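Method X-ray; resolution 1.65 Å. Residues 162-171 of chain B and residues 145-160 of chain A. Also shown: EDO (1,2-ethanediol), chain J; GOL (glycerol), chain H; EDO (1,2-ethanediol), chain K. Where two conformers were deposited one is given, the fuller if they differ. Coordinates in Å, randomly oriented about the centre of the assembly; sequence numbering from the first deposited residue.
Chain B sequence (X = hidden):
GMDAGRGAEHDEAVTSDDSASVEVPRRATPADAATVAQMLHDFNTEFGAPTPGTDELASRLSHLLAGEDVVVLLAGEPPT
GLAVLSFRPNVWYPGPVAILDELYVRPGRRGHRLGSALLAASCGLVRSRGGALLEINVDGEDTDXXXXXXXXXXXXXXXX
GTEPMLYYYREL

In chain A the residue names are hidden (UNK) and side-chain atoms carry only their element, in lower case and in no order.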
# COMPACT_ATOMS: atom_id res chain seq x y z
N THR B 162 9.83 19.17 -2.50
CA THR B 162 9.80 20.18 -1.45
C THR B 162 9.45 19.53 -0.14
O THR B 162 10.26 19.50 0.78
CB THR B 162 8.72 21.30 -1.68
OG1 THR B 162 8.26 21.29 -3.03
CG2 THR B 162 9.28 22.67 -1.34
N GLU B 163 8.24 18.97 -0.10
CA GLU B 163 7.50 18.81 1.13
C GLU B 163 7.02 17.38 1.27
O GLU B 163 7.21 16.58 0.36
CB GLU B 163 6.31 19.76 1.11
CG GLU B 163 5.14 19.37 0.23
CD GLU B 163 4.02 20.39 0.32
OE1 GLU B 163 4.14 21.46 -0.34
OE2 GLU B 163 3.05 20.15 1.08
N PRO B 164 6.42 17.05 2.43
CA PRO B 164 5.97 15.70 2.68
C PRO B 164 5.02 15.08 1.66
O PRO B 164 4.12 15.76 1.13
CB PRO B 164 5.26 15.82 4.03
CG PRO B 164 6.02 16.85 4.73
CD PRO B 164 6.23 17.88 3.63
N MSE B 165 5.19 13.78 1.49
CA MSE B 165 4.25 12.95 0.78
C MSE B 165 3.17 12.58 1.77
O MSE B 165 3.43 12.38 2.97
CB MSE B 165 4.95 11.72 0.27
CG MSE B 165 6.38 12.02 -0.09
SE MSE B 165 6.92 10.97 -1.53
CE MSE B 165 5.51 11.68 -2.70
N LEU B 166 1.95 12.53 1.28
CA LEU B 166 0.82 12.32 2.17
C LEU B 166 0.03 11.05 1.89
O LEU B 166 -0.09 10.62 0.75
CB LEU B 166 -0.15 13.50 2.02
CG LEU B 166 0.45 14.91 2.25
CD1 LEU B 166 -0.62 15.98 2.04
CD2 LEU B 166 1.05 14.99 3.63
N TYR B 167 -0.49 10.43 2.97
CA TYR B 167 -1.40 9.32 2.88
C TYR B 167 -2.86 9.80 2.99
O TYR B 167 -3.21 10.53 3.92
CB TYR B 167 -1.07 8.33 3.99
CG TYR B 167 -2.08 7.22 4.21
CD1 TYR B 167 -3.12 7.38 5.12
CD2 TYR B 167 -1.97 6.02 3.53
CE1 TYR B 167 -4.05 6.35 5.35
CE2 TYR B 167 -2.88 5.00 3.77
CZ TYR B 167 -3.91 5.16 4.68
OH TYR B 167 -4.83 4.14 4.89
N TYR B 168 -3.67 9.43 2.00
CA TYR B 168 -5.11 9.66 1.92
C TYR B 168 -5.88 8.33 1.91
O TYR B 168 -5.40 7.30 1.38
CB TYR B 168 -5.45 10.45 0.64
CG TYR B 168 -5.21 11.93 0.72
CD1 TYR B 168 -3.94 12.47 0.44
CD2 TYR B 168 -6.24 12.81 0.98
CE1 TYR B 168 -3.70 13.87 0.52
CE2 TYR B 168 -6.02 14.19 1.03
CZ TYR B 168 -4.75 14.71 0.78
OH TYR B 168 -4.55 16.07 0.88
N TYR B 169 -7.06 8.33 2.53
CA TYR B 169 -7.91 7.14 2.49
C TYR B 169 -9.37 7.55 2.40
O TYR B 169 -9.75 8.68 2.72
CB TYR B 169 -7.70 6.26 3.72
CG TYR B 169 -8.22 6.84 4.97
CD1 TYR B 169 -7.52 7.83 5.64
CD2 TYR B 169 -9.46 6.44 5.47
CE1 TYR B 169 -8.05 8.40 6.82
CE2 TYR B 169 -9.96 7.00 6.64
CZ TYR B 169 -9.25 7.98 7.29
OH TYR B 169 -9.76 8.52 8.45
N ARG B 170 -10.16 6.59 1.93
CA ARG B 170 -11.61 6.69 1.86
C ARG B 170 -12.17 5.33 2.30
O ARG B 170 -11.81 4.27 1.70
CB ARG B 170 -12.10 7.09 0.45
CG ARG B 170 -13.61 7.13 0.24
CD ARG B 170 -13.92 7.67 -1.16
NE ARG B 170 -15.27 7.27 -1.60
CZ ARG B 170 -15.75 7.49 -2.81
NH1 ARG B 170 -15.03 8.16 -3.75
NH2 ARG B 170 -16.96 7.03 -3.11
N GLU B 171 -13.03 5.37 3.32
CA GLU B 171 -13.75 4.18 3.76
C GLU B 171 -14.90 3.96 2.79
O GLU B 171 -15.61 4.92 2.43
CB GLU B 171 -14.27 4.35 5.19
CG GLU B 171 -13.16 4.45 6.20
CD GLU B 171 -13.63 4.83 7.62
OE1 GLU B 171 -14.86 4.93 7.87
OE2 GLU B 171 -12.75 5.05 8.47
N UNK A 145 -4.29 17.60 -7.25
CA UNK A 145 -4.69 16.23 -6.91
C UNK A 145 -5.33 16.21 -5.52
O UNK A 145 -6.38 15.59 -5.29
c UNK A 145 -3.51 15.28 -6.98
N UNK A 146 -4.71 16.92 -4.59
CA UNK A 146 -5.26 16.98 -3.24
C UNK A 146 -6.69 17.56 -3.25
O UNK A 146 -7.59 17.00 -2.60
c UNK A 146 -2.06 18.05 -1.34
c UNK A 146 -2.94 17.18 -2.18
c UNK A 146 -4.34 17.77 -2.30
n UNK A 146 -2.37 19.05 2.17
n UNK A 146 -0.78 19.60 0.62
c UNK A 146 -1.90 18.96 0.94
n UNK A 146 -2.52 18.21 0.03
N UNK A 147 -6.92 18.64 -3.98
CA UNK A 147 -8.26 19.24 -4.03
C UNK A 147 -9.28 18.29 -4.64
O UNK A 147 -10.42 18.19 -4.18
c UNK A 147 -8.24 20.55 -4.82
c UNK A 147 -9.57 21.34 -4.78
n UNK A 147 -6.88 24.12 -5.79
c UNK A 147 -9.43 22.71 -5.50
c UNK A 147 -7.28 23.21 -6.69
n UNK A 147 -8.46 22.59 -6.59
n UNK A 147 -6.49 22.93 -7.72
N UNK A 148 -8.82 17.56 -5.66
CA UNK A 148 -9.64 16.58 -6.39
C UNK A 148 -10.08 15.40 -5.50
O UNK A 148 -11.26 15.06 -5.45
c UNK A 148 -9.55 14.93 -8.34
c UNK A 148 -9.88 12.56 -8.69
c UNK A 148 -8.89 16.08 -7.62
c UNK A 148 -9.27 13.62 -8.00
c UNK A 148 -10.46 15.16 -9.36
c UNK A 148 -10.78 12.81 -9.70
c UNK A 148 -11.06 14.09 -10.05
N UNK A 149 -9.14 14.80 -4.77
CA UNK A 149 -9.51 13.67 -3.92
C UNK A 149 -10.31 14.11 -2.72
O UNK A 149 -11.28 13.42 -2.34
c UNK A 149 -7.72 10.60 -6.49
c UNK A 149 -8.32 11.27 -5.41
c UNK A 149 -6.41 10.90 -6.84
c UNK A 149 -8.26 12.91 -3.51
o UNK A 149 -5.79 10.26 -7.91
c UNK A 149 -7.61 12.21 -4.67
c UNK A 149 -6.29 12.49 -5.04
c UNK A 149 -5.70 11.84 -6.12
N UNK A 150 -9.97 15.26 -2.14
CA UNK A 150 -10.64 15.74 -0.94
C UNK A 150 -12.10 16.07 -1.25
O UNK A 150 -12.97 15.88 -0.41
c UNK A 150 -8.59 16.55 0.34
o UNK A 150 -6.67 17.45 1.43
c UNK A 150 -9.89 16.93 -0.31
c UNK A 150 -7.77 17.70 0.87
o UNK A 150 -8.20 18.86 0.74
N UNK A 151 -12.38 16.48 -2.48
CA UNK A 151 -13.77 16.74 -2.93
C UNK A 151 -14.60 15.47 -3.18
O UNK A 151 -15.81 15.56 -3.39
c UNK A 151 -13.76 17.57 -4.20
N UNK A 152 -13.92 14.33 -3.19
CA UNK A 152 -14.51 13.01 -3.50
C UNK A 152 -14.25 11.98 -2.35
O UNK A 152 -13.96 10.80 -2.60
c UNK A 152 -13.96 12.48 -4.82
n UNK A 152 -14.65 15.94 -9.40
n UNK A 152 -13.35 15.98 -7.53
n UNK A 152 -14.24 13.97 -8.29
c UNK A 152 -13.66 13.12 -7.23
c UNK A 152 -14.52 13.25 -5.99
c UNK A 152 -14.07 15.29 -8.40
N UNK A 153 -14.32 12.45 -1.11
CA UNK A 153 -14.44 11.54 0.04
C UNK A 153 -13.16 11.07 0.69
O UNK A 153 -13.19 10.27 1.63
N UNK A 154 -12.01 11.53 0.19
CA UNK A 154 -10.73 11.17 0.80
C UNK A 154 -10.26 12.16 1.84
O UNK A 154 -10.47 13.36 1.69
c UNK A 154 -9.80 9.81 -1.11
c UNK A 154 -9.64 11.01 -0.26
c UNK A 154 -10.72 9.80 -2.14
c UNK A 154 -9.15 7.51 -1.67
c UNK A 154 -10.88 8.68 -2.94
c UNK A 154 -9.00 8.66 -0.89
c UNK A 154 -10.10 7.52 -2.71
N UNK A 155 -9.60 11.66 2.89
CA UNK A 155 -8.96 12.51 3.90
C UNK A 155 -7.53 12.07 4.19
O UNK A 155 -7.20 10.91 3.99
o UNK A 155 -9.16 13.47 6.11
c UNK A 155 -9.86 11.19 5.80
c UNK A 155 -9.77 12.54 5.20
N UNK A 156 -6.66 12.99 4.61
CA UNK A 156 -5.29 12.62 5.02
C UNK A 156 -5.11 12.64 6.54
O UNK A 156 -4.02 12.40 7.04
c UNK A 156 -4.37 14.98 4.72
n UNK A 156 -3.81 15.84 3.88
c UNK A 156 -4.23 13.51 4.35
o UNK A 156 -4.97 15.33 5.74
N UNK A 157 -6.19 12.89 7.26
CA UNK A 157 -6.13 12.91 8.71
C UNK A 157 -7.24 12.01 9.24
O UNK A 157 -8.34 12.01 8.71
c UNK A 157 -5.15 15.27 8.64
o UNK A 157 -7.50 14.91 8.96
c UNK A 157 -6.22 14.36 9.26
N UNK A 158 -6.95 11.24 10.27
CA UNK A 158 -8.00 10.47 10.93
C UNK A 158 -8.91 11.42 11.68
O UNK A 158 -8.54 12.58 11.88
c UNK A 158 -6.81 8.27 11.11
o UNK A 158 -5.82 7.68 13.20
c UNK A 158 -7.40 9.44 11.86
o UNK A 158 -5.58 6.26 11.54
c UNK A 158 -6.01 7.34 12.02
N UNK A 159 -10.11 10.96 12.09
CA UNK A 159 -11.04 11.89 12.75
C UNK A 159 -10.49 12.44 14.06
O UNK A 159 -10.55 13.66 14.27
c UNK A 159 -12.29 11.03 13.00
c UNK A 159 -12.15 9.84 12.07
c UNK A 159 -10.67 9.59 12.00
N UNK A 160 -9.93 11.56 14.90
CA UNK A 160 -9.30 12.01 16.17
C UNK A 160 -7.84 12.38 15.98
O UNK A 160 -7.12 12.60 16.95
o UNK A 160 -11.78 11.00 17.42
c UNK A 160 -10.79 10.31 17.31
n UNK A 160 -10.84 8.99 17.18
c UNK A 160 -9.43 10.95 17.27
C1 EDO J . -13.37 7.96 5.45
O1 EDO J . -14.04 7.80 4.21
C2 EDO J . -12.90 9.40 5.56
O2 EDO J . -12.14 9.73 4.40
C1 GOL H . -7.11 5.27 8.95
O1 GOL H . -5.77 5.73 9.02
C2 GOL H . -7.17 3.90 8.30
O2 GOL H . -6.14 3.80 7.35
C3 GOL H . -8.51 3.62 7.63
O3 GOL H . -9.60 3.89 8.50
C1 EDO K . -17.80 5.78 5.39
O1 EDO K . -18.16 4.41 5.16
C2 EDO K . -17.63 6.48 4.04
O2 EDO K . -16.38 7.18 3.99

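Position 145 carries one side-chain carbon and lies beyond reach of chain B: alanine. Position 146 has three carbons, a nitrogen, then a carbon bearing two more nitrogens, which is arginine. Its chain bends at chi3 (62°, p), and A:Arg146 NE donates to B:Tyr168 OH (3.1 Å, 157°). B:Leu166 CD1 lies over one face of the guanidinium, 3.4 Å from A:Arg146 CZ, while A:Arg146 NH1 makes a long salt bridge to B:Glu163 OE2 (3.9 Å).

Position 147 repeats that pattern of atoms but points away: a second arginine. Position 148, one carbon and a six-carbon ring without oxygen, is phenylalanine, out of reach. Position 149 adds an oxygen to such a ring, hence tyrosine; its CB points toward chain B but its end leads away. Position 150 has three carbons, the third carrying two oxygens, one of them 2.6 Å from B:Tyr168 OH. This is glutamate, and B:Tyr168 OH donates to A:Glu150 OE2.

Position 151, a single carbon out of reach, is alanine. Position 152 again ends in a carbon with three nitrogens: arginine, whose NH1 turns back to A:Phe148 O (3.1 Å, 154°). Position 153 has no side-chain atoms and phi/psi of 91/1°, where a CB would jam against the preceding carbonyl and come 3.0 Å from B:Arg170 CD; it is glycine.

Position 154 is one carbon plus a plain six-carbon ring, phenylalanine. B:Arg170 CB sits 3.6 Å from the centroid of the A:Phe154 ring, 8° off its normal, a CH-pi contact. Position 155, one carbon bearing an oxygen and a carbon, is threonine; A:Thr155 CG2 approaches B:Tyr169 CE1 at 3.5 Å. Position 156, two carbons with the second carrying oxygen and nitrogen, is asparagine. A:Asn156 CB stands 3.7 Å from the B:Tyr168 ring centroid, 6° off the normal.

Position 157 repeats the branched pattern and points away: threonine. Position 158, three carbons ending in two oxygens, is glutamate, bound through OE2 to glycerol O1 (2.6 Å). Position 159 closes three carbons onto its own nitrogen, so it is proline, with CD 3.8 Å from B:Tyr169 OH. Position 160, matching 156 in composition, is asparagine, out of reach.

The contact hinges on one antiparallel bridge: A:Thr155 N to B:Tyr169 O and B:Tyr169 N to A:Thr155 O, both 3.0 Å. This pairing sets the B:Tyr168 ring beneath A:Asn156 CB, while its hydroxyl reaches the helix, accepting from A:Arg146 and donating to A:Glu150. Together the stretches bury 744 Å².

Chain A (145-160) ARRFYEARGFTNTEPN
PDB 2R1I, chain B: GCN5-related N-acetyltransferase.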